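Local coordinates for sugar ABC transporter, sugar-binding protein (Streptococcus pneumoniae, PDB 2HEU), which probably binds an extracellular sugar, perhaps raffinose or a related oligosaccharide, and delivers it to an ABC transporter for uptake, at residues G91-L96 and W296-A300. Residues are numbered along the deposited sequence; the frame is centred on the assembly and turned at random.
Sequences GVFEDL and WSISA
Ile298 loses more area to this contact than any other residue of the two segments, followed by Phe93 and Ala300. Gly91 ends helix 82-89 with positive phi (84°), in a Schellman motif. From Phe93 to Asp95 the chain is extended but crosses 298-300 steeply. Pairing is antiparallel only at one bridge, Phe93 with Ser299, a non-hydrogen-bonded pair with CA atoms 4.6 Å apart. It is flanked by two near-linear hydrogen bonds: Ala300 N to Val92 O, 2.9 Å, and Glu94 N to Ile298 O, 2.8 Å. Phe93 CA makes a CA-H...O contact with Ile298 O at 3.3 Å.

Strand 295-298 is the antiparallel member of a sheet ordered 2-1-3-5-4, as in the type II periplasmic binding protein fold. There the chain returns from the other lobe to pair beside strand 74-76. The bridge joins residues around Ser299 to the loop after helix 82-89.

Phe93 is m, its side chain touching Leu84 and Trp87 of that helix. Ser297 CB lies over one ring face, a CH-pi contact 3.9 Å from the centroid. Ile298 is m,t. Its CD1 meets Leu96 CD2 at 3.9 Å, and helix 305-315 packs on it through Ala308, Asn309 and Val312. Ala300 CB approaches Gly91 O to 3.3 Å. Glu94 extends t,t, bringing OE1 to 3.6 Å from Ile298 CG2. A water 2.8 Å from both Glu94 OE1 and Ser299 O links the segments, while Glu94 OE2 forms a salt bridge with Lys99. A second water accepts from Ile298 N at 2.9 Å and donates to Glu94 O at 2.8 Å.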
loop_
_atom_site.group_PDB
_atom_site.type_symbol
_atom_site.label_atom_id
_atom_site.label_comp_id
_atom_site.label_asym_id
_atom_site.label_seq_id
_atom_site.Cartn_x
_atom_site.Cartn_y
_atom_site.Cartn_z
ATOM N N GLY A 91 -19.125 -9.423 13.598
ATOM C CA GLY A 91 -19.403 -8.634 14.740
ATOM C C GLY A 91 -18.260 -8.427 15.690
ATOM O O GLY A 91 -18.525 -7.929 16.784
ATOM N N VAL A 92 -17.025 -8.688 15.293
ATOM C CA VAL A 92 -15.884 -8.570 16.169
ATOM C C VAL A 92 -15.608 -7.086 16.510
ATOM O O VAL A 92 -15.102 -6.770 17.574
ATOM C CB VAL A 92 -14.654 -9.207 15.531
ATOM C CG1 VAL A 92 -13.355 -8.890 16.245
ATOM C CG2 VAL A 92 -14.916 -10.705 15.338
ATOM N N PHE A 93 -15.945 -6.162 15.587
ATOM C CA PHE A 93 -15.566 -4.749 15.679
ATOM C C PHE A 93 -16.733 -3.778 15.753
ATOM O O PHE A 93 -17.803 -4.035 15.179
ATOM C CB PHE A 93 -14.657 -4.345 14.464
ATOM C CG PHE A 93 -13.381 -5.097 14.400
ATOM C CD1 PHE A 93 -12.466 -5.022 15.436
ATOM C CD2 PHE A 93 -13.053 -5.822 13.242
ATOM C CE1 PHE A 93 -11.245 -5.643 15.393
ATOM C CE2 PHE A 93 -11.841 -6.530 13.227
ATOM C CZ PHE A 93 -10.943 -6.418 14.274
ATOM N N GLU A 94 -16.541 -2.709 16.541
ATOM C CA GLU A 94 -17.544 -1.676 16.668
ATOM C C GLU A 94 -17.788 -1.000 15.317
ATOM O O GLU A 94 -16.863 -0.693 14.587
ATOM C CB GLU A 94 -17.086 -0.655 17.683
ATOM C CG GLU A 94 -18.154 0.399 17.981
ATOM C CD GLU A 94 -17.801 1.378 19.033
ATOM O OE1 GLU A 94 -16.745 1.330 19.636
ATOM O OE2 GLU A 94 -18.682 2.270 19.304
ATOM N N ASP A 95 -19.038 -0.743 14.980
ATOM C CA ASP A 95 -19.445 0.012 13.860
ATOM C C ASP A 95 -19.128 1.474 14.145
ATOM O O ASP A 95 -19.623 2.148 15.048
ATOM C CB ASP A 95 -20.976 -0.209 13.581
ATOM C CG ASP A 95 -21.521 0.635 12.447
ATOM O OD1 ASP A 95 -20.752 1.303 11.734
ATOM O OD2 ASP A 95 -22.764 0.562 12.252
ATOM N N LEU A 96 -18.200 1.994 13.346
ATOM C CA LEU A 96 -17.728 3.375 13.428
ATOM C C LEU A 96 -18.436 4.375 12.525
ATOM O O LEU A 96 -18.065 5.564 12.481
ATOM C CB LEU A 96 -16.232 3.478 13.217
ATOM C CG LEU A 96 -15.376 2.449 14.023
ATOM C CD1 LEU A 96 -13.891 2.692 13.694
ATOM C CD2 LEU A 96 -15.551 2.564 15.519
ATOM N N TRP A 296 -6.987 1.597 12.287
ATOM C CA TRP A 296 -7.452 1.066 13.579
ATOM C C TRP A 296 -8.911 0.736 13.579
ATOM O O TRP A 296 -9.763 1.448 13.046
ATOM C CB TRP A 296 -7.201 2.055 14.722
ATOM C CG TRP A 296 -5.790 2.421 15.012
ATOM C CD1 TRP A 296 -4.645 1.853 14.467
ATOM C CD2 TRP A 296 -5.295 3.450 15.864
ATOM N NE1 TRP A 296 -3.540 2.460 14.961
ATOM C CE2 TRP A 296 -3.898 3.432 15.872
ATOM C CE3 TRP A 296 -5.971 4.358 16.712
ATOM C CZ2 TRP A 296 -3.117 4.308 16.644
ATOM C CZ3 TRP A 296 -5.195 5.199 17.478
ATOM C CH2 TRP A 296 -3.801 5.174 17.436
ATOM N N SER A 297 -9.198 -0.362 14.289
ATOM C CA SER A 297 -10.558 -0.827 14.604
ATOM C C SER A 297 -10.708 -0.981 16.138
ATOM O O SER A 297 -9.680 -1.070 16.837
ATOM C CB SER A 297 -10.831 -2.148 13.908
ATOM O OG SER A 297 -10.798 -2.018 12.491
ATOM N N ILE A 298 -11.933 -0.962 16.602
ATOM C CA ILE A 298 -12.214 -1.061 18.047
ATOM C C ILE A 298 -12.949 -2.326 18.289
ATOM O O ILE A 298 -13.908 -2.659 17.594
ATOM C CB ILE A 298 -13.033 0.141 18.518
ATOM C CG1 ILE A 298 -12.323 1.471 18.234
ATOM C CG2 ILE A 298 -13.386 -0.001 20.009
ATOM C CD1 ILE A 298 -13.157 2.675 18.619
ATOM N N SER A 299 -12.542 -3.105 19.307
ATOM C CA SER A 299 -13.331 -4.286 19.662
ATOM C C SER A 299 -14.772 -3.920 20.015
ATOM O O SER A 299 -15.038 -3.039 20.831
ATOM C CB SER A 299 -12.702 -4.942 20.895
ATOM O OG SER A 299 -13.520 -6.027 21.311
ATOM N N ALA A 300 -15.712 -4.701 19.473
ATOM C CA ALA A 300 -17.112 -4.608 19.812
ATOM C C ALA A 300 -17.449 -5.053 21.223
ATOM O O ALA A 300 -18.529 -4.816 21.705
ATOM C CB ALA A 300 -17.958 -5.411 18.874
HETATM O O HOH W 1 -14.096 -0.860 14.749
HETATM O O HOH W 2 -16.844 -0.908 21.312
#